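Local coordinates for protein cellobiose 2-epimerase (Caldibacillus thermoamylovorans, PDB 5ZHB) that catalyses the epimerization of cellobiose at carbon 2 of its reducing-end sugar, giving glucosyl-mannose, at residues 217-228 and 268-279. Numbering follows the deposited sequence.
Sequences YEKVFDKQSKFL and KYTQMVIDIAYN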
loop_
_atom_site.group_PDB
_atom_site.type_symbol
_atom_site.label_atom_id
_atom_site.label_comp_id
_atom_site.label_asym_id
_atom_site.label_seq_id
_atom_site.Cartn_x
_atom_site.Cartn_y
_atom_site.Cartn_z
ATOM N N TYR A 217 1.999 -17.458 6.305
ATOM C CA TYR A 217 2.963 -18.561 6.249
ATOM C C TYR A 217 2.289 -19.855 5.768
ATOM O O TYR A 217 2.737 -20.442 4.780
ATOM C CB TYR A 217 3.674 -18.766 7.583
ATOM C CG TYR A 217 4.637 -19.943 7.468
ATOM C CD1 TYR A 217 5.877 -19.799 6.842
ATOM C CD2 TYR A 217 4.281 -21.209 7.927
ATOM C CE1 TYR A 217 6.739 -20.876 6.686
ATOM C CE2 TYR A 217 5.141 -22.288 7.787
ATOM C CZ TYR A 217 6.371 -22.118 7.178
ATOM O OH TYR A 217 7.214 -23.171 7.051
ATOM N N GLU A 218 1.169 -20.232 6.406
ATOM C CA GLU A 218 0.465 -21.488 6.154
ATOM C C GLU A 218 -0.427 -21.484 4.917
ATOM O O GLU A 218 -0.455 -22.470 4.183
ATOM C CB GLU A 218 -0.496 -21.846 7.286
ATOM C CG GLU A 218 0.178 -22.323 8.564
ATOM C CD GLU A 218 -0.802 -23.055 9.479
ATOM O OE1 GLU A 218 -2.013 -23.249 9.139
ATOM O OE2 GLU A 218 -0.316 -23.400 10.575
ATOM N N LYS A 219 -1.197 -20.405 4.696
ATOM C CA LYS A 219 -2.194 -20.407 3.629
ATOM C C LYS A 219 -1.718 -19.688 2.357
ATOM O O LYS A 219 -1.944 -20.170 1.256
ATOM C CB LYS A 219 -3.459 -19.766 4.213
ATOM C CG LYS A 219 -3.952 -20.302 5.571
ATOM C CD LYS A 219 -4.352 -21.775 5.507
ATOM C CE LYS A 219 -4.802 -22.331 6.839
ATOM N NZ LYS A 219 -5.422 -23.640 6.618
ATOM N N VAL A 220 -1.107 -18.496 2.495
ATOM C CA VAL A 220 -0.858 -17.643 1.341
ATOM C C VAL A 220 0.374 -18.144 0.581
ATOM O O VAL A 220 0.340 -18.340 -0.641
ATOM C CB VAL A 220 -0.719 -16.159 1.774
ATOM C CG1 VAL A 220 -0.519 -15.274 0.556
ATOM C CG2 VAL A 220 -1.888 -15.669 2.641
ATOM N N PHE A 221 1.447 -18.353 1.331
ATOM C CA PHE A 221 2.763 -18.694 0.798
ATOM C C PHE A 221 2.819 -20.156 0.390
ATOM O O PHE A 221 2.545 -21.026 1.217
ATOM C CB PHE A 221 3.739 -18.432 1.936
ATOM C CG PHE A 221 5.226 -18.706 1.719
ATOM C CD1 PHE A 221 5.908 -18.178 0.623
ATOM C CD2 PHE A 221 5.953 -19.425 2.672
ATOM C CE1 PHE A 221 7.277 -18.388 0.471
ATOM C CE2 PHE A 221 7.319 -19.629 2.511
ATOM C CZ PHE A 221 7.971 -19.120 1.400
ATOM N N ASP A 222 3.130 -20.377 -0.889
ATOM C CA ASP A 222 3.411 -21.687 -1.452
ATOM C C ASP A 222 4.851 -22.082 -1.112
ATOM O O ASP A 222 5.812 -21.493 -1.612
ATOM C CB ASP A 222 3.166 -21.653 -2.946
ATOM C CG ASP A 222 3.347 -22.985 -3.648
ATOM O OD1 ASP A 222 4.308 -23.673 -3.308
ATOM O OD2 ASP A 222 2.551 -23.284 -4.543
ATOM N N LYS A 223 5.014 -23.067 -0.221
ATOM C CA LYS A 223 6.335 -23.387 0.305
ATOM C C LYS A 223 7.187 -24.121 -0.730
ATOM O O LYS A 223 8.381 -24.234 -0.526
ATOM C CB LYS A 223 6.284 -24.150 1.633
ATOM C CG LYS A 223 6.074 -23.258 2.845
ATOM C CD LYS A 223 5.255 -23.885 3.968
ATOM C CE LYS A 223 3.853 -23.345 4.067
ATOM N NZ LYS A 223 3.008 -23.496 2.879
ATOM N N GLN A 224 6.610 -24.536 -1.857
ATOM C CA GLN A 224 7.362 -25.143 -2.946
ATOM C C GLN A 224 7.847 -24.083 -3.939
ATOM O O GLN A 224 9.034 -23.965 -4.202
ATOM C CB GLN A 224 6.425 -26.143 -3.620
ATOM C CG GLN A 224 7.118 -27.191 -4.482
ATOM C CD GLN A 224 6.308 -28.473 -4.560
ATOM O OE1 GLN A 224 5.701 -28.791 -5.590
ATOM N NE2 GLN A 224 6.248 -29.201 -3.451
ATOM N N SER A 225 6.923 -23.299 -4.499
ATOM C CA SER A 225 7.266 -22.305 -5.513
ATOM C C SER A 225 7.893 -21.053 -4.894
ATOM O O SER A 225 8.553 -20.286 -5.605
ATOM C CB SER A 225 6.051 -21.921 -6.313
ATOM O OG SER A 225 5.216 -21.108 -5.504
ATOM N N LYS A 226 7.584 -20.820 -3.605
ATOM C CA LYS A 226 7.988 -19.650 -2.831
ATOM C C LYS A 226 7.211 -18.397 -3.249
ATOM O O LYS A 226 7.500 -17.334 -2.724
ATOM C CB LYS A 226 9.492 -19.380 -2.885
ATOM C CG LYS A 226 10.296 -20.618 -2.515
ATOM C CD LYS A 226 10.372 -20.838 -1.019
ATOM C CE LYS A 226 11.414 -21.853 -0.646
ATOM N NZ LYS A 226 10.809 -23.177 -0.552
ATOM N N PHE A 227 6.180 -18.546 -4.086
ATOM C CA PHE A 227 5.290 -17.434 -4.398
ATOM C C PHE A 227 4.140 -17.339 -3.396
ATOM O O PHE A 227 3.750 -18.323 -2.751
ATOM C CB PHE A 227 4.666 -17.559 -5.782
ATOM C CG PHE A 227 5.582 -17.249 -6.950
ATOM C CD1 PHE A 227 5.859 -15.930 -7.299
ATOM C CD2 PHE A 227 6.123 -18.271 -7.728
ATOM C CE1 PHE A 227 6.673 -15.641 -8.383
ATOM C CE2 PHE A 227 6.947 -17.983 -8.809
ATOM C CZ PHE A 227 7.209 -16.663 -9.141
ATOM N N LEU A 228 3.562 -16.125 -3.314
ATOM C CA LEU A 228 2.302 -15.936 -2.628
ATOM C C LEU A 228 1.193 -16.297 -3.598
ATOM O O LEU A 228 1.282 -16.021 -4.783
ATOM C CB LEU A 228 2.152 -14.498 -2.150
ATOM C CG LEU A 228 3.186 -14.017 -1.137
ATOM C CD1 LEU A 228 2.712 -12.687 -0.634
ATOM C CD2 LEU A 228 3.410 -14.986 0.007
ATOM N N LYS A 268 10.671 -19.877 10.877
ATOM C CA LYS A 268 10.067 -20.156 9.585
ATOM C C LYS A 268 9.572 -18.862 8.899
ATOM O O LYS A 268 9.526 -18.782 7.675
ATOM C CB LYS A 268 9.023 -21.263 9.714
ATOM C CG LYS A 268 7.864 -21.075 10.666
ATOM C CD LYS A 268 7.256 -22.430 11.034
ATOM C CE LYS A 268 5.849 -22.392 11.543
ATOM N NZ LYS A 268 5.778 -21.908 12.920
ATOM N N TYR A 269 9.219 -17.859 9.690
ATOM C CA TYR A 269 8.668 -16.603 9.201
ATOM C C TYR A 269 9.806 -15.752 8.640
ATOM O O TYR A 269 9.704 -15.256 7.513
ATOM C CB TYR A 269 7.942 -15.855 10.325
ATOM C CG TYR A 269 6.752 -16.590 10.933
ATOM C CD1 TYR A 269 6.030 -17.518 10.199
ATOM C CD2 TYR A 269 6.330 -16.323 12.229
ATOM C CE1 TYR A 269 4.941 -18.181 10.739
ATOM C CE2 TYR A 269 5.242 -16.980 12.789
ATOM C CZ TYR A 269 4.555 -17.918 12.038
ATOM O OH TYR A 269 3.482 -18.604 12.517
ATOM N N THR A 270 10.886 -15.618 9.430
ATOM C CA THR A 270 12.127 -15.015 8.947
ATOM C C THR A 270 12.581 -15.662 7.638
ATOM O O THR A 270 12.887 -14.976 6.656
ATOM C CB THR A 270 13.174 -15.074 10.064
ATOM O OG1 THR A 270 12.791 -14.050 10.975
ATOM C CG2 THR A 270 14.570 -14.715 9.592
ATOM N N GLN A 271 12.600 -16.999 7.583
ATOM C CA GLN A 271 13.027 -17.677 6.372
ATOM C C GLN A 271 12.062 -17.391 5.217
ATOM O O GLN A 271 12.473 -17.295 4.068
ATOM C CB GLN A 271 13.138 -19.194 6.545
ATOM C CG GLN A 271 13.960 -19.840 5.434
ATOM C CD GLN A 271 15.368 -19.288 5.433
ATOM O OE1 GLN A 271 16.030 -19.269 6.476
ATOM N NE2 GLN A 271 15.812 -18.783 4.292
ATOM N N MET A 272 10.758 -17.282 5.509
ATOM C CA MET A 272 9.801 -16.915 4.478
ATOM C C MET A 272 10.167 -15.541 3.896
ATOM O O MET A 272 10.210 -15.400 2.691
ATOM C CB MET A 272 8.350 -16.935 4.988
ATOM C CG MET A 272 7.342 -16.363 3.993
ATOM S SD MET A 272 5.663 -16.432 4.657
ATOM C CE MET A 272 5.822 -15.404 6.113
ATOM N N VAL A 273 10.420 -14.548 4.739
ATOM C CA VAL A 273 10.760 -13.211 4.280
ATOM C C VAL A 273 11.919 -13.275 3.282
ATOM O O VAL A 273 11.882 -12.658 2.214
ATOM C CB VAL A 273 11.046 -12.346 5.521
ATOM C CG1 VAL A 273 11.781 -11.039 5.187
ATOM C CG2 VAL A 273 9.746 -12.042 6.265
ATOM N N ILE A 274 12.937 -14.096 3.616
ATOM C CA ILE A 274 14.162 -14.125 2.849
ATOM C C ILE A 274 13.912 -14.860 1.543
ATOM O O ILE A 274 14.291 -14.373 0.488
ATOM C CB ILE A 274 15.302 -14.728 3.700
ATOM C CG1 ILE A 274 15.631 -13.835 4.873
ATOM C CG2 ILE A 274 16.557 -15.015 2.871
ATOM C CD1 ILE A 274 16.349 -14.548 6.014
ATOM N N ASP A 275 13.198 -15.999 1.613
ATOM C CA ASP A 275 12.974 -16.846 0.449
ATOM C C ASP A 275 12.125 -16.145 -0.617
ATOM O O ASP A 275 12.349 -16.308 -1.823
ATOM C CB ASP A 275 12.397 -18.188 0.886
ATOM C CG ASP A 275 13.366 -19.083 1.667
ATOM O OD1 ASP A 275 14.572 -18.752 1.718
ATOM O OD2 ASP A 275 12.899 -20.065 2.255
ATOM N N ILE A 276 11.118 -15.380 -0.174
ATOM C CA ILE A 276 10.336 -14.586 -1.106
ATOM C C ILE A 276 11.270 -13.628 -1.856
ATOM O O ILE A 276 11.210 -13.526 -3.076
ATOM C CB ILE A 276 9.187 -13.848 -0.385
ATOM C CG1 ILE A 276 8.098 -14.815 0.159
ATOM C CG2 ILE A 276 8.558 -12.779 -1.280
ATOM C CD1 ILE A 276 7.249 -14.181 1.249
ATOM N N ALA A 277 12.139 -12.919 -1.140
ATOM C CA ALA A 277 12.991 -11.920 -1.772
ATOM C C ALA A 277 13.926 -12.549 -2.809
ATOM O O ALA A 277 14.039 -12.073 -3.944
ATOM C CB ALA A 277 13.720 -11.137 -0.724
ATOM N N TYR A 278 14.506 -13.715 -2.468
ATOM C CA TYR A 278 15.307 -14.454 -3.431
ATOM C C TYR A 278 14.459 -14.853 -4.625
ATOM O O TYR A 278 14.908 -14.799 -5.779
ATOM C CB TYR A 278 15.974 -15.688 -2.821
ATOM C CG TYR A 278 17.282 -15.340 -2.137
ATOM C CD1 TYR A 278 18.388 -14.962 -2.902
ATOM C CD2 TYR A 278 17.431 -15.393 -0.759
ATOM C CE1 TYR A 278 19.595 -14.645 -2.307
ATOM C CE2 TYR A 278 18.649 -15.096 -0.154
ATOM C CZ TYR A 278 19.727 -14.718 -0.936
ATOM O OH TYR A 278 20.944 -14.377 -0.426
ATOM N N ASN A 279 13.233 -15.298 -4.348
ATOM C CA ASN A 279 12.378 -15.803 -5.401
ATOM C C ASN A 279 12.096 -14.695 -6.421
ATOM O O ASN A 279 12.083 -14.920 -7.648
ATOM C CB ASN A 279 11.095 -16.391 -4.798
ATOM C CG ASN A 279 10.300 -17.165 -5.812
ATOM O OD1 ASN A 279 10.840 -18.072 -6.460
ATOM N ND2 ASN A 279 9.063 -16.764 -6.056
HETATM O O HOH W 1 7.825 -14.996 -4.152
#
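Tyr217 to Tyr269 (CA to CA 6.7 Å) and Lys226 to Ile276 (5.8 Å between CA atoms) are where the two backbones come nearest: the last turn of helix 203-220 and the loop after it run beside helix 267-283. No direct hydrogen bond crosses between them. With CG anti to the backbone N (chi1 179°), the Tyr217 ring lies across the Lys268 chain, whose CG sits over one face, while the edge of the Tyr269 ring turns toward the face of the Tyr217 ring in an offset edge-to-face pair, planes 67° apart. Met272 makes two Met-aromatic contacts. Its SD lies at the edge of the Tyr217 ring, 5.3 Å from the centroid, and obliquely by Phe221, where Met272 CG settles over the centre of the ring, 3.6 Å from its centroid. Ile276 CG1 adds to this apolar patch at Phe221 CE1, 3.7 Å away. Farther along, Asn279 ND2 stands 3.3 Å above the centre of the Phe227 ring, the amide plane nearly upright on it, and donates to a water that in turn donates to Lys226 O. Asn279 OD1 takes a hydrogen bond from Lys283. Within the loop, Asp222 OD1 accepts from Gln224 N, an Asx turn, and from Ser225 N. Phe227 and Leu228 fasten the loop to helix 245-262, Tyr269 joins helix 267-283 to that same helix, and Ile274 and Ala277 face helix 306-323, consistent with the family's helical barrel.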